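Local coordinates for TCP pilus virulence regulatory protein (Vibrio cholerae, PDB 4MLO) that probably activates transcription of virulence genes as an AraC-family DNA-binding regulator, and carries a bound palmitoleic acid in a pocket, at residues S96-D101 with F151-E156; S175-S180 with G193-N198; Q238-Y241 with S247-Y250; D167-E172 with K203-S208. One frame throughout, in Å; residues are numbered along the deposited sequence.

Contact 1: residues S96-D101 with F151-E156; sequences SYILGD and FFSKVE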
loop_
_atom_site.group_PDB
_atom_site.type_symbol
_atom_site.label_atom_id
_atom_site.label_comp_id
_atom_site.label_asym_id
_atom_site.label_seq_id
_atom_site.Cartn_x
_atom_site.Cartn_y
_atom_site.Cartn_z
ATOM N N SER A 96 18.763 -10.362 -4.383
ATOM C CA SER A 96 19.676 -11.082 -5.264
ATOM C C SER A 96 19.054 -11.403 -6.616
ATOM O O SER A 96 19.784 -11.676 -7.573
ATOM C CB SER A 96 20.124 -12.383 -4.599
ATOM O OG SER A 96 19.001 -13.169 -4.232
ATOM N N TYR A 97 17.728 -11.391 -6.720
ATOM C CA TYR A 97 17.084 -11.770 -7.967
ATOM C C TYR A 97 16.984 -10.615 -8.950
ATOM O O TYR A 97 16.768 -10.855 -10.144
ATOM C CB TYR A 97 15.695 -12.345 -7.675
ATOM C CG TYR A 97 15.791 -13.712 -7.036
ATOM C CD1 TYR A 97 16.161 -13.844 -5.701
ATOM C CD2 TYR A 97 15.552 -14.874 -7.777
ATOM C CE1 TYR A 97 16.288 -15.090 -5.117
ATOM C CE2 TYR A 97 15.663 -16.125 -7.193
ATOM C CZ TYR A 97 16.027 -16.222 -5.864
ATOM O OH TYR A 97 16.141 -17.459 -5.281
ATOM N N ILE A 98 17.172 -9.383 -8.485
ATOM C CA ILE A 98 17.129 -8.210 -9.351
ATOM C C ILE A 98 18.405 -7.387 -9.299
ATOM O O ILE A 98 18.543 -6.448 -10.097
ATOM C CB ILE A 98 15.915 -7.314 -9.022
ATOM C CG1 ILE A 98 15.923 -6.889 -7.545
ATOM C CG2 ILE A 98 14.612 -8.063 -9.339
ATOM C CD1 ILE A 98 16.793 -5.691 -7.207
ATOM N N LEU A 99 19.330 -7.686 -8.383
ATOM C CA LEU A 99 20.619 -6.997 -8.367
ATOM C C LEU A 99 21.291 -7.033 -9.733
ATOM O O LEU A 99 21.803 -6.018 -10.211
ATOM C CB LEU A 99 21.532 -7.615 -7.304
ATOM N N GLY A 100 21.292 -8.197 -10.384
ATOM C CA GLY A 100 21.881 -8.295 -11.709
ATOM C C GLY A 100 21.281 -7.328 -12.709
ATOM O O GLY A 100 21.904 -7.038 -13.733
ATOM N N ASP A 101 20.084 -6.817 -12.430
ATOM C CA ASP A 101 19.421 -5.850 -13.289
ATOM C C ASP A 101 19.726 -4.393 -12.896
ATOM O O ASP A 101 19.034 -3.477 -13.358
ATOM C CB ASP A 101 17.908 -6.099 -13.271
ATOM C CG ASP A 101 17.527 -7.462 -13.839
ATOM O OD1 ASP A 101 18.152 -7.899 -14.838
ATOM O OD2 ASP A 101 16.593 -8.097 -13.291
ATOM N N PHE A 151 7.631 -10.890 -11.944
ATOM C CA PHE A 151 6.410 -10.090 -12.080
ATOM C C PHE A 151 6.721 -8.602 -11.939
ATOM O O PHE A 151 6.345 -7.786 -12.790
ATOM C CB PHE A 151 5.386 -10.532 -11.032
ATOM C CG PHE A 151 3.984 -10.029 -11.296
ATOM C CD1 PHE A 151 3.084 -10.797 -11.999
ATOM C CD2 PHE A 151 3.588 -8.785 -10.869
ATOM C CE1 PHE A 151 1.804 -10.325 -12.249
ATOM C CE2 PHE A 151 2.324 -8.319 -11.128
ATOM C CZ PHE A 151 1.442 -9.091 -11.818
ATOM N N PHE A 152 7.424 -8.233 -10.873
ATOM C CA PHE A 152 7.803 -6.840 -10.683
ATOM C C PHE A 152 8.699 -6.364 -11.814
ATOM O O PHE A 152 8.573 -5.225 -12.273
ATOM C CB PHE A 152 8.515 -6.662 -9.341
ATOM C CG PHE A 152 7.670 -6.992 -8.132
ATOM C CD1 PHE A 152 6.294 -6.866 -8.161
ATOM C CD2 PHE A 152 8.265 -7.417 -6.952
ATOM C CE1 PHE A 152 5.526 -7.167 -7.056
ATOM C CE2 PHE A 152 7.482 -7.719 -5.828
ATOM C CZ PHE A 152 6.126 -7.581 -5.885
ATOM N N SER A 153 9.621 -7.217 -12.274
ATOM C CA SER A 153 10.478 -6.835 -13.392
ATOM C C SER A 153 9.676 -6.451 -14.643
ATOM O O SER A 153 10.000 -5.460 -15.310
ATOM C CB SER A 153 11.462 -7.957 -13.715
ATOM O OG SER A 153 12.441 -8.012 -12.696
ATOM N N LYS A 154 8.686 -7.257 -15.030
ATOM C CA LYS A 154 7.967 -6.919 -16.260
ATOM C C LYS A 154 7.056 -5.713 -16.061
ATOM O O LYS A 154 6.884 -4.922 -16.997
ATOM C CB LYS A 154 7.203 -8.126 -16.806
ATOM C CG LYS A 154 6.173 -8.769 -15.908
ATOM C CD LYS A 154 5.758 -10.111 -16.511
ATOM C CE LYS A 154 4.653 -10.775 -15.710
ATOM N NZ LYS A 154 4.309 -12.136 -16.233
ATOM N N VAL A 155 6.508 -5.512 -14.856
ATOM C CA VAL A 155 5.782 -4.265 -14.565
ATOM C C VAL A 155 6.714 -3.061 -14.666
ATOM O O VAL A 155 6.352 -2.026 -15.229
ATOM C CB VAL A 155 5.107 -4.330 -13.186
ATOM C CG1 VAL A 155 4.425 -3.013 -12.848
ATOM C CG2 VAL A 155 4.120 -5.463 -13.164
ATOM N N GLU A 156 7.920 -3.161 -14.095
ATOM C CA GLU A 156 8.848 -2.040 -14.179
ATOM C C GLU A 156 9.215 -1.742 -15.630
ATOM O O GLU A 156 9.310 -0.576 -16.024
ATOM C CB GLU A 156 10.099 -2.322 -13.347
ATOM C CG GLU A 156 9.838 -2.337 -11.819
ATOM C CD GLU A 156 11.110 -2.460 -11.012
ATOM O OE1 GLU A 156 12.129 -2.940 -11.578
ATOM O OE2 GLU A 156 11.100 -2.061 -9.814
HETATM O O HOH W 1 14.600 -6.469 -12.819
#
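Ser-153 lays its hydroxyl over the branch methyl of Ile-98, with OG 4.0 Å from CG2, on the surface of the N-terminal cupin-like domain. The contact joins the end of the short helix 95-98 and the turn after it to the long helix 141-159. The burial is slight, 58 Å² summed over both sides, and the nearest CA atoms across the contact, those of Ile-98 and Ser-153, are 7.9 Å apart. Ile-98 takes a chi1 of 57°, which sends CG1 between its own N and carbonyl carbon and leaves CG2 as the branch that meets the serine. The polar half of the contact runs through one ordered water: Asp-101 OD2 lies 4.2 Å from Ser-153 OG, too far for a direct bond, and the water fills the step. Asp-101 stands at the N-cap position before helix 102-106, but its carboxylate makes no capping bond there. Its own N is held by Ile-98 O, so the turn sets the acid beside the isoleucine, facing the same serine. Ser-153 OG is also bonded to Ser-149 O, one turn back in its helix. The bridging water donates to both ends, at 2.6 Å to Asp-101 OD2 and 2.7 Å to Ser-153 OG.

Contact 2: residues S175-S180 with G193-N198; sequences SCLVKS and GELRTN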
loop_
_atom_site.group_PDB
_atom_site.type_symbol
_atom_site.label_atom_id
_atom_site.label_comp_id
_atom_site.label_asym_id
_atom_site.label_seq_id
_atom_site.Cartn_x
_atom_site.Cartn_y
_atom_site.Cartn_z
ATOM N N SER A 175 9.963 7.646 6.860
ATOM C CA SER A 175 8.885 6.763 7.284
ATOM C C SER A 175 9.349 5.758 8.323
ATOM O O SER A 175 8.645 5.483 9.298
ATOM C CB SER A 175 8.308 6.047 6.066
ATOM O OG SER A 175 7.929 6.995 5.077
ATOM N N CYS A 176 10.537 5.166 8.117
ATOM C CA CYS A 176 11.066 4.181 9.052
ATOM C C CYS A 176 11.284 4.795 10.426
ATOM O O CYS A 176 11.009 4.179 11.465
ATOM C CB CYS A 176 12.376 3.637 8.506
ATOM S SG CYS A 176 13.049 2.281 9.404
ATOM N N LEU A 177 11.808 6.005 10.445
ATOM C CA LEU A 177 12.014 6.709 11.689
ATOM C C LEU A 177 10.692 6.934 12.420
ATOM O O LEU A 177 10.569 6.622 13.606
ATOM C CB LEU A 177 12.721 8.029 11.391
ATOM C CG LEU A 177 12.874 8.994 12.549
ATOM C CD1 LEU A 177 13.871 8.405 13.581
ATOM C CD2 LEU A 177 13.358 10.361 12.060
ATOM N N VAL A 178 9.671 7.428 11.712
ATOM C CA VAL A 178 8.396 7.688 12.370
ATOM C C VAL A 178 7.805 6.393 12.915
ATOM O O VAL A 178 7.250 6.348 14.029
ATOM C CB VAL A 178 7.444 8.377 11.372
ATOM C CG1 VAL A 178 6.031 8.489 11.948
ATOM C CG2 VAL A 178 7.954 9.760 11.021
ATOM N N LYS A 179 7.894 5.325 12.126
ATOM C CA LYS A 179 7.344 4.030 12.501
ATOM C C LYS A 179 8.100 3.382 13.638
ATOM O O LYS A 179 7.576 2.442 14.239
ATOM C CB LYS A 179 7.345 3.089 11.306
ATOM C CG LYS A 179 6.365 3.468 10.230
ATOM C CD LYS A 179 6.100 2.320 9.313
ATOM C CE LYS A 179 7.140 2.154 8.257
ATOM N NZ LYS A 179 6.614 1.296 7.141
ATOM N N SER A 180 9.326 3.838 13.929
ATOM C CA SER A 180 10.077 3.315 15.058
ATOM C C SER A 180 9.578 3.833 16.403
ATOM O O SER A 180 9.924 3.254 17.446
ATOM C CB SER A 180 11.557 3.661 14.880
ATOM O OG SER A 180 11.876 5.013 15.227
ATOM N N GLY A 193 17.191 16.304 12.550
ATOM C CA GLY A 193 18.200 15.935 13.547
ATOM C C GLY A 193 18.519 14.456 13.514
ATOM O O GLY A 193 19.699 14.063 13.548
ATOM N N GLU A 194 17.490 13.604 13.432
ATOM C CA GLU A 194 17.723 12.157 13.446
ATOM C C GLU A 194 18.405 11.680 12.172
ATOM O O GLU A 194 19.277 10.813 12.225
ATOM C CB GLU A 194 16.416 11.388 13.634
ATOM C CG GLU A 194 15.735 11.568 14.982
ATOM C CD GLU A 194 16.325 10.723 16.097
ATOM O OE1 GLU A 194 15.695 10.705 17.170
ATOM O OE2 GLU A 194 17.403 10.098 15.915
ATOM N N LEU A 195 18.034 12.229 11.014
ATOM C CA LEU A 195 18.592 11.814 9.746
ATOM C C LEU A 195 19.870 12.581 9.405
ATOM O O LEU A 195 20.531 12.259 8.397
ATOM C CB LEU A 195 17.559 12.006 8.636
ATOM C CG LEU A 195 16.278 11.189 8.800
ATOM C CD1 LEU A 195 15.508 11.362 7.485
ATOM C CD2 LEU A 195 16.435 9.713 9.089
ATOM N N ARG A 196 20.231 13.563 10.241
ATOM C CA ARG A 196 21.341 14.487 9.961
ATOM C C ARG A 196 21.313 14.955 8.509
ATOM O O ARG A 196 22.313 14.899 7.782
ATOM C CB ARG A 196 22.703 13.844 10.284
ATOM C CG ARG A 196 22.982 13.652 11.771
ATOM C CD ARG A 196 22.248 12.472 12.361
ATOM N NE ARG A 196 22.773 12.161 13.692
ATOM C CZ ARG A 196 22.314 11.232 14.516
ATOM N NH1 ARG A 196 21.246 10.513 14.200
ATOM N NH2 ARG A 196 22.939 11.017 15.685
ATOM N N THR A 197 20.129 15.398 8.067
ATOM C CA THR A 197 19.912 15.877 6.709
ATOM C C THR A 197 19.047 17.119 6.821
ATOM O O THR A 197 18.182 17.164 7.699
ATOM C CB THR A 197 19.207 14.805 5.833
ATOM O OG1 THR A 197 19.932 13.573 5.860
ATOM C CG2 THR A 197 19.086 15.243 4.417
ATOM N N ASN A 198 19.314 18.141 5.996
ATOM C CA ASN A 198 18.606 19.405 6.187
ATOM C C ASN A 198 17.259 19.407 5.474
ATOM O O ASN A 198 16.931 18.507 4.697
ATOM C CB ASN A 198 19.466 20.617 5.764
ATOM C CG ASN A 198 19.831 20.625 4.291
ATOM O OD1 ASN A 198 18.997 20.376 3.419
ATOM N ND2 ASN A 198 21.081 20.998 3.988
#
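Leu-177 sets both of its methyls against the aliphatic part of Glu-194, and it contributes 68 of the 128 Å² buried here. CD2 of Leu-177 comes to 3.6 Å from CB of Glu-194, while CD1 of Leu-177 is 3.9 Å from CG of Glu-194; both methyls of the fork rest on CB and CG of the acid, and the two side chains cross at about a right angle. A second, looser touch joins Leu-177 CD2 to Leu-195 CD2 at 4.3 Å. The CA-CB bond of Leu-195 points neither toward nor away from segment 175-180; only the end of the side chain draws nearer to Leu-177.

Charge takes a separate path. Glu-194 bends at chi2 (-80°), and OE1 makes a salt bridge with Arg-184, so its carbons serve the leucine and its carboxylate the arginine.

The hydrogen bonds stay within each segment. Ser-180 OG donates to Leu-177 O at 2.6 Å, in the carbonyl plane and on a lone pair, and Ser-180 N shares that acceptor. In the other segment a Schellman motif ends the helix, with Arg-196 at the positive-phi position (43°). Arg-196 gives NH1 to Glu-194 O at 2.8 Å, the acceptor lying near the guanidinium plane.

The contact joins the C-terminal part of helix 170-180 to the end of helix 188-195, consistent with the helical DNA-binding part of an AraC-family regulator. Trp-186, in the loop between them, touches Leu-177, while Leu-195 also packs on Leu-202 of helix 199-207 and Val-178 on helix 213-230.

Contact 3: residues Q238-Y241 with S247-Y250; sequences QIAY and SVSY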
loop_
_atom_site.group_PDB
_atom_site.type_symbol
_atom_site.label_atom_id
_atom_site.label_comp_id
_atom_site.label_asym_id
_atom_site.label_seq_id
_atom_site.Cartn_x
_atom_site.Cartn_y
_atom_site.Cartn_z
ATOM N N GLN A 238 -8.493 2.182 22.600
ATOM C CA GLN A 238 -7.125 1.685 22.679
ATOM C C GLN A 238 -6.385 1.838 21.352
ATOM O O GLN A 238 -5.202 2.198 21.319
ATOM C CB GLN A 238 -7.130 0.238 23.128
ATOM C CG GLN A 238 -5.748 -0.349 23.329
ATOM C CD GLN A 238 -5.776 -1.609 24.152
ATOM O OE1 GLN A 238 -5.190 -1.678 25.238
ATOM N NE2 GLN A 238 -6.475 -2.602 23.662
ATOM N N ILE A 239 -7.065 1.569 20.237
ATOM C CA ILE A 239 -6.436 1.680 18.926
ATOM C C ILE A 239 -5.982 3.116 18.700
ATOM O O ILE A 239 -4.874 3.375 18.221
ATOM C CB ILE A 239 -7.421 1.205 17.837
ATOM C CG1 ILE A 239 -7.657 -0.296 17.954
ATOM C CG2 ILE A 239 -6.942 1.556 16.418
ATOM C CD1 ILE A 239 -8.924 -0.797 17.228
ATOM N N ALA A 240 -6.853 4.067 19.013
ATOM C CA ALA A 240 -6.539 5.479 18.776
ATOM C C ALA A 240 -5.285 5.873 19.538
ATOM O O ALA A 240 -4.408 6.538 18.987
ATOM C CB ALA A 240 -7.691 6.352 19.210
ATOM N N TYR A 241 -5.171 5.439 20.790
ATOM C CA TYR A 241 -4.032 5.879 21.616
ATOM C C TYR A 241 -2.763 5.113 21.260
ATOM O O TYR A 241 -1.670 5.696 21.223
ATOM C CB TYR A 241 -4.385 5.722 23.109
ATOM C CG TYR A 241 -5.242 6.877 23.643
ATOM C CD1 TYR A 241 -6.619 6.757 23.759
ATOM C CD2 TYR A 241 -4.683 8.120 23.921
ATOM C CE1 TYR A 241 -7.398 7.819 24.197
ATOM C CE2 TYR A 241 -5.448 9.186 24.361
ATOM C CZ TYR A 241 -6.815 9.044 24.493
ATOM O OH TYR A 241 -7.596 10.101 24.920
ATOM N N SER A 247 -6.455 11.846 20.807
ATOM C CA SER A 247 -7.752 11.497 21.364
ATOM C C SER A 247 -8.463 10.613 20.346
ATOM O O SER A 247 -8.045 10.514 19.191
ATOM C CB SER A 247 -8.620 12.714 21.645
ATOM O OG SER A 247 -8.915 13.344 20.424
ATOM N N VAL A 248 -9.552 9.972 20.807
ATOM C CA VAL A 248 -10.419 9.178 19.935
ATOM C C VAL A 248 -11.072 10.041 18.873
ATOM O O VAL A 248 -11.199 9.631 17.708
ATOM C CB VAL A 248 -11.479 8.443 20.768
ATOM C CG1 VAL A 248 -12.530 7.808 19.846
ATOM C CG2 VAL A 248 -10.792 7.406 21.604
ATOM N N SER A 249 -11.476 11.247 19.234
ATOM C CA SER A 249 -12.137 12.111 18.267
ATOM C C SER A 249 -11.188 12.495 17.143
ATOM O O SER A 249 -11.573 12.535 15.976
ATOM C CB SER A 249 -12.691 13.353 18.968
ATOM O OG SER A 249 -13.754 12.999 19.831
ATOM N N TYR A 250 -9.932 12.760 17.473
ATOM C CA TYR A 250 -8.951 13.105 16.451
ATOM C C TYR A 250 -8.721 11.930 15.514
ATOM O O TYR A 250 -8.763 12.075 14.288
ATOM C CB TYR A 250 -7.654 13.522 17.147
ATOM C CG TYR A 250 -6.664 14.249 16.277
ATOM C CD1 TYR A 250 -6.343 15.577 16.522
ATOM C CD2 TYR A 250 -6.011 13.613 15.249
ATOM C CE1 TYR A 250 -5.426 16.247 15.720
ATOM C CE2 TYR A 250 -5.102 14.294 14.429
ATOM C CZ TYR A 250 -4.824 15.586 14.674
ATOM O OH TYR A 250 -3.931 16.226 13.858
HETATM O O HOH W 2 -10.292 10.016 23.854
#
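Tyr-241 takes a chi1 of -81°, its ring carbon CG opposite the carbonyl carbon, and Val-248 turns CG1 anti to N (170°), leaving CG2 beside its own N; together these rotations bring the phenol and the CG2 methyl across the gap. The methyl is 4.3 Å from Tyr-241 CE1 and approaches the ring obliquely. The same methyl reaches Ala-240 CB at 4.1 Å. That alanine points toward the partner helix, and its small size matches the 5.5 Å between the CA atoms of Ala-240 and Val-248, the nearest CA atoms across the contact. The hydroxyl end of the ring comes beside Ser-247, with Tyr-241 OH 3.8 Å from Ser-247 CA.

A water joins the two sides, 2.9 Å from Tyr-241 OH and 3.1 Å from Val-248 N, from which it accepts a hydrogen bond. Ser-247 is the N-cap: its OG accepts from Tyr-250 N at a fairly straight 161°.

The pairing lies within a helix-turn-helix of the AraC-family type, joining helix 236-242 to the start of helix 248-259. Ile-239 and Ala-240 also touch Phe-251 of helix 248-259. Ile-239 also meets helix 213-230, to which Tyr-250 is tied through its OH bond with Asn-218.

Contact 4: residues D167-E172 with K203-S208; sequences DLDAME and KKELES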
loop_
_atom_site.group_PDB
_atom_site.type_symbol
_atom_site.label_atom_id
_atom_site.label_comp_id
_atom_site.label_asym_id
_atom_site.label_seq_id
_atom_site.Cartn_x
_atom_site.Cartn_y
_atom_site.Cartn_z
ATOM N N ASP A 167 16.948 0.832 -1.034
ATOM C CA ASP A 167 16.949 0.822 0.429
ATOM C C ASP A 167 17.314 2.176 1.031
ATOM O O ASP A 167 16.928 2.462 2.165
ATOM C CB ASP A 167 17.938 -0.226 0.951
ATOM C CG ASP A 167 17.497 -1.638 0.675
ATOM O OD1 ASP A 167 16.505 -2.084 1.294
ATOM O OD2 ASP A 167 18.164 -2.310 -0.142
ATOM N N LEU A 168 18.043 3.008 0.298
ATOM C CA LEU A 168 18.579 4.259 0.813
ATOM C C LEU A 168 17.669 5.461 0.579
ATOM O O LEU A 168 18.055 6.576 0.912
ATOM C CB LEU A 168 19.947 4.528 0.177
ATOM N N ASP A 169 16.482 5.264 0.011
ATOM C CA ASP A 169 15.605 6.371 -0.342
ATOM C C ASP A 169 15.263 7.201 0.891
ATOM O O ASP A 169 15.004 6.650 1.968
ATOM C CB ASP A 169 14.332 5.783 -0.947
ATOM C CG ASP A 169 13.359 6.837 -1.392
ATOM O OD1 ASP A 169 13.491 7.344 -2.516
ATOM O OD2 ASP A 169 12.457 7.150 -0.598
ATOM N N ALA A 170 15.227 8.528 0.722
ATOM C CA ALA A 170 14.989 9.428 1.854
ATOM C C ALA A 170 13.580 9.289 2.417
ATOM O O ALA A 170 13.376 9.459 3.625
ATOM C CB ALA A 170 15.215 10.877 1.458
ATOM N N MET A 171 12.590 8.959 1.578
ATOM C CA MET A 171 11.256 8.779 2.125
ATOM C C MET A 171 11.201 7.569 3.031
ATOM O O MET A 171 10.516 7.584 4.065
ATOM C CB MET A 171 10.212 8.638 1.021
ATOM C CG MET A 171 8.779 8.553 1.553
ATOM S SD MET A 171 8.192 10.074 2.379
ATOM C CE MET A 171 6.546 9.535 2.871
ATOM N N GLU A 172 11.892 6.498 2.648
ATOM C CA GLU A 172 11.954 5.321 3.513
ATOM C C GLU A 172 12.655 5.667 4.825
ATOM O O GLU A 172 12.248 5.205 5.892
ATOM C CB GLU A 172 12.648 4.174 2.774
ATOM C CG GLU A 172 13.094 3.030 3.661
ATOM C CD GLU A 172 11.967 2.229 4.255
ATOM O OE1 GLU A 172 10.813 2.328 3.775
ATOM O OE2 GLU A 172 12.254 1.480 5.216
ATOM N N LYS A 203 12.540 18.064 2.343
ATOM C CA LYS A 203 11.170 18.545 2.140
ATOM C C LYS A 203 10.619 18.075 0.816
ATOM O O LYS A 203 9.391 17.967 0.670
ATOM C CB LYS A 203 11.098 20.067 2.198
ATOM C CG LYS A 203 11.826 20.804 1.079
ATOM C CD LYS A 203 11.859 22.337 1.290
ATOM C CE LYS A 203 12.473 23.072 0.123
ATOM N NZ LYS A 203 12.646 24.543 0.426
ATOM N N LYS A 204 11.489 17.776 -0.155
ATOM C CA LYS A 204 10.966 17.350 -1.448
ATOM C C LYS A 204 10.215 16.030 -1.328
ATOM O O LYS A 204 9.310 15.754 -2.121
ATOM C CB LYS A 204 12.086 17.253 -2.484
ATOM C CG LYS A 204 12.979 16.056 -2.410
ATOM C CD LYS A 204 13.884 16.019 -3.656
ATOM C CE LYS A 204 15.157 15.258 -3.395
ATOM N NZ LYS A 204 16.001 15.972 -2.388
ATOM N N GLU A 205 10.538 15.214 -0.325
ATOM C CA GLU A 205 9.823 13.948 -0.155
ATOM C C GLU A 205 8.360 14.180 0.150
ATOM O O GLU A 205 7.487 13.441 -0.331
ATOM C CB GLU A 205 10.451 13.128 0.956
ATOM C CG GLU A 205 11.930 12.756 0.739
ATOM C CD GLU A 205 12.221 12.149 -0.600
ATOM O OE1 GLU A 205 11.337 11.447 -1.144
ATOM O OE2 GLU A 205 13.341 12.384 -1.135
ATOM N N LEU A 206 8.069 15.207 0.928
ATOM C CA LEU A 206 6.675 15.536 1.244
ATOM C C LEU A 206 6.025 16.321 0.119
ATOM O O LEU A 206 4.865 16.049 -0.257
ATOM C CB LEU A 206 6.621 16.334 2.547
ATOM C CG LEU A 206 6.712 15.470 3.826
ATOM C CD1 LEU A 206 8.110 14.912 4.037
ATOM C CD2 LEU A 206 6.286 16.210 5.057
ATOM N N GLU A 207 6.748 17.308 -0.415
ATOM C CA GLU A 207 6.217 18.160 -1.479
ATOM C C GLU A 207 5.779 17.344 -2.678
ATOM O O GLU A 207 4.704 17.594 -3.242
ATOM C CB GLU A 207 7.273 19.168 -1.908
ATOM C CG GLU A 207 7.473 20.298 -0.920
ATOM C CD GLU A 207 8.635 21.224 -1.284
ATOM O OE1 GLU A 207 9.377 20.921 -2.246
ATOM O OE2 GLU A 207 8.786 22.242 -0.572
ATOM N N SER A 208 6.587 16.364 -3.082
ATOM C CA SER A 208 6.303 15.566 -4.271
ATOM C C SER A 208 5.137 14.622 -4.040
ATOM O O SER A 208 4.514 14.168 -5.001
ATOM C CB SER A 208 7.544 14.768 -4.677
ATOM O OG SER A 208 7.814 13.714 -3.742
HETATM O O HOH W 3 11.353 9.026 -2.665
HETATM O O HOH W 4 14.554 10.542 -2.978
#
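The N-terminal turn of helix 170-180 meets helix 199-207 here, in a part of the chain whose succession of short helices is consistent with the DNA-binding domain of an AraC-family regulator. Glu-205 carries the contact. Pointing toward the other segment and bent at chi2 (-50°), it lays its carboxylate against the first turn of helix 170-180. OE2 of Glu-205 lies 3.5 Å from the methyl CB of Ala-170, and OE1 of Glu-205 is 3.7 Å from CB of Met-171. The chain of Met-171 runs past that of Glu-205 in the opposite direction, its SD coming to 4.1 Å from Glu-205 CB. The backbones come close, 5.8 Å between the CA atoms of Met-171 and Glu-205.

Asp-169 is the N-cap of helix 170-180. Its OD2 accepts from Met-171 N at 2.8 Å, a weak bond with an N-H...O angle of 129°, and more distantly from Glu-172 N, also weakly. This carboxylate faces that of Glu-205, with Asp-169 OD2 4.5 Å from Glu-205 OE1. Two waters lie between the acids. One donates to Asp-169 OD1 and to Glu-205 OE1 (2.9 Å from the water); the other donates to Glu-205 OE2 and, weakly, to Asp-169 OD1.

Two acids this close would be expected to repel each other, but several donors probably offset the cost. Arg-209 forms a salt bridge with Glu-205 OE1, the waters donate to both carboxylates, and the helix N-terminus next to them would probably stabilise the negative charge on each.

Contacts 1 and 2 lie at the surface; contacts 3 and 4 are partly buried, each including one buried residue, Ala-240 and Met-171 respectively. Contact 1 stands apart in the cupin-like domain, its centre about 41 Å from that of contact 3, which belongs to the AraC-family helix-turn-helix range. Contacts 2 and 4 share helix 170-180, one at each end, with centres about 11 Å apart, and pair it with the successive helices 188-195 and 199-207. None has a direct hydrogen bond between its segments. Contact 2 is bridged by carbon atoms, contact 3 combines apolar touches with a water, contact 1 links a carboxylate to a hydroxyl through water, and contact 4 adds two water-linked carboxylates to its direct touches.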